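Local coordinates for protein SusD homolog (Bacteroides thetaiotaomicron VPI-5482, PDB 3IV0) that is of unknown function but, as an outer-membrane protein of the SusD family, probably binds sugars at the cell surface, at residues A[432-436]-A[437-441]. Sequence-based numbering, arbitrary orientation.
Sequences DLVRT and GKVYN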
loop_
_atom_site.group_PDB
_atom_site.type_symbol
_atom_site.label_atom_id
_atom_site.label_comp_id
_atom_site.label_asym_id
_atom_site.label_seq_id
_atom_site.Cartn_x
_atom_site.Cartn_y
_atom_site.Cartn_z
ATOM N N ASP A 432 1.255 -8.923 0.355
ATOM C CA ASP A 432 0.273 -10.025 0.319
ATOM C C ASP A 432 0.989 -11.364 0.451
ATOM O O ASP A 432 0.512 -12.271 1.132
ATOM C CB ASP A 432 -0.516 -9.977 -0.979
ATOM C CG ASP A 432 -1.617 -8.937 -0.974
ATOM O OD1 ASP A 432 -1.939 -8.351 0.085
ATOM O OD2 ASP A 432 -2.276 -8.831 -2.035
ATOM N N LEU A 433 2.118 -11.508 -0.236
ATOM C CA LEU A 433 2.856 -12.741 -0.098
ATOM C C LEU A 433 3.308 -12.977 1.315
ATOM O O LEU A 433 3.307 -14.131 1.799
ATOM C CB LEU A 433 4.058 -12.756 -1.038
ATOM C CG LEU A 433 3.784 -12.868 -2.530
ATOM C CD1 LEU A 433 5.117 -12.735 -3.261
ATOM C CD2 LEU A 433 3.158 -14.205 -2.878
ATOM N N VAL A 434 3.777 -11.937 2.003
ATOM C CA VAL A 434 4.247 -12.135 3.363
ATOM C C VAL A 434 3.102 -12.515 4.317
ATOM O O VAL A 434 3.222 -13.478 5.077
ATOM C CB VAL A 434 4.996 -10.885 3.882
ATOM C CG1 VAL A 434 5.271 -10.954 5.388
ATOM C CG2 VAL A 434 6.305 -10.672 3.084
ATOM N N ARG A 435 1.996 -11.766 4.274
ATOM C CA ARG A 435 0.947 -11.970 5.261
ATOM C C ARG A 435 0.192 -13.274 5.021
ATOM O O ARG A 435 -0.498 -13.729 5.902
ATOM C CB ARG A 435 -0.046 -10.787 5.292
ATOM C CG ARG A 435 -0.830 -10.659 4.001
ATOM C CD ARG A 435 -1.818 -9.500 4.016
ATOM N NE ARG A 435 -2.622 -9.484 2.805
ATOM C CZ ARG A 435 -3.626 -10.319 2.558
ATOM N NH1 ARG A 435 -3.960 -11.243 3.421
ATOM N NH2 ARG A 435 -4.296 -10.211 1.435
ATOM N N THR A 436 0.294 -13.838 3.828
ATOM C CA THR A 436 -0.353 -15.129 3.534
ATOM C C THR A 436 0.640 -16.276 3.684
ATOM O O THR A 436 0.243 -17.450 3.544
ATOM C CB THR A 436 -0.925 -15.157 2.093
ATOM O OG1 THR A 436 0.161 -14.965 1.167
ATOM C CG2 THR A 436 -2.039 -14.129 1.908
ATOM N N GLY A 437 1.920 -16.010 3.916
ATOM C CA GLY A 437 2.924 -17.077 3.937
ATOM C C GLY A 437 3.277 -17.587 2.538
ATOM O O GLY A 437 4.083 -18.514 2.374
ATOM N N LYS A 438 2.756 -16.982 1.510
ATOM C CA LYS A 438 2.985 -17.469 0.167
ATOM C C LYS A 438 4.356 -17.064 -0.351
ATOM O O LYS A 438 4.788 -17.572 -1.378
ATOM C CB LYS A 438 1.860 -17.044 -0.788
ATOM C CG LYS A 438 0.590 -17.847 -0.547
ATOM C CD LYS A 438 -0.583 -17.340 -1.339
ATOM C CE LYS A 438 -1.692 -18.372 -1.433
ATOM N NZ LYS A 438 -2.492 -18.557 -0.213
ATOM N N VAL A 439 5.042 -16.155 0.349
ATOM C CA VAL A 439 6.359 -15.681 -0.045
ATOM C C VAL A 439 7.402 -16.787 -0.038
ATOM O O VAL A 439 8.457 -16.648 -0.691
ATOM C CB VAL A 439 6.814 -14.465 0.791
ATOM C CG1 VAL A 439 7.284 -14.838 2.214
ATOM C CG2 VAL A 439 7.916 -13.642 0.043
ATOM N N TYR A 440 7.123 -17.876 0.685
ATOM C CA TYR A 440 8.065 -19.002 0.706
ATOM C C TYR A 440 7.483 -20.215 -0.001
ATOM O O TYR A 440 7.986 -21.328 0.185
ATOM C CB TYR A 440 8.504 -19.331 2.142
ATOM C CG TYR A 440 7.398 -19.532 3.118
ATOM C CD1 TYR A 440 6.653 -20.719 3.111
ATOM C CD2 TYR A 440 7.093 -18.570 4.065
ATOM C CE1 TYR A 440 5.658 -20.912 3.989
ATOM C CE2 TYR A 440 6.078 -18.757 4.971
ATOM C CZ TYR A 440 5.374 -19.961 4.934
ATOM O OH TYR A 440 4.336 -20.198 5.787
ATOM N N ASN A 441 6.506 -20.012 -0.885
ATOM C CA ASN A 441 5.843 -21.094 -1.599
ATOM C C ASN A 441 5.965 -20.875 -3.099
ATOM O O ASN A 441 5.388 -19.949 -3.651
ATOM C CB ASN A 441 4.373 -21.157 -1.157
ATOM C CG ASN A 441 3.668 -22.400 -1.633
ATOM O OD1 ASN A 441 3.975 -22.938 -2.699
ATOM N ND2 ASN A 441 2.669 -22.827 -0.861
HETATM O O HOH W 1 -2.046 -18.622 2.736
#
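L433 and V439 pack together at this helix end, with L433 CB 3.7 Å from V439 CB. The V439 CG2 methyl also lies near L433 CB, and V434 CG2 approaches the valine loosely at CG1. Farther out, the L433 side chain crosses that of K438 at about a right angle, bringing CD2 to 3.8 Å from K438 CB. F454 of helix 451-455 packs against both V434 and V439.

Backbone bonds close the turn. V439 N donates to L433 O at 3.0 Å, and G437 N donates to V434 O at 3.1 Å; both donors stand well above the plane of the carbonyl they reach. This is a helix C-terminus ended by a glycine at C', within the SusD family region: G437 takes a positive phi (75°) and sends the chain into the short 3-10 segment 438-439. The G437 carbonyl oxygen then sits over the centre of one face of the Y440 ring.

The T436 hydroxyl links the last helical turn to the exit. With OG1 set between its own backbone N and carbonyl carbon (chi1 61°), it donates to D432 O at 2.7 Å. T436 N reaches that oxygen from the opposite face, so two donors grip it. OG1 also accepts a weak bond from K438 N at 3.3 Å, while the lysine's CB, CG and CD run past it.

Bent at chi4 (75°), the K438 chain delivers NZ to a water at 3.0 Å, and this water donates to T436 O at 2.7 Å. The ammonium also makes cation-pi contacts with F416 and Y444.

Within the helix, R435 NE and NH2 both hold D432 OD1 from one face of the carboxylate, R435 NH1 pairing with E376 and D432 OD2 with R419.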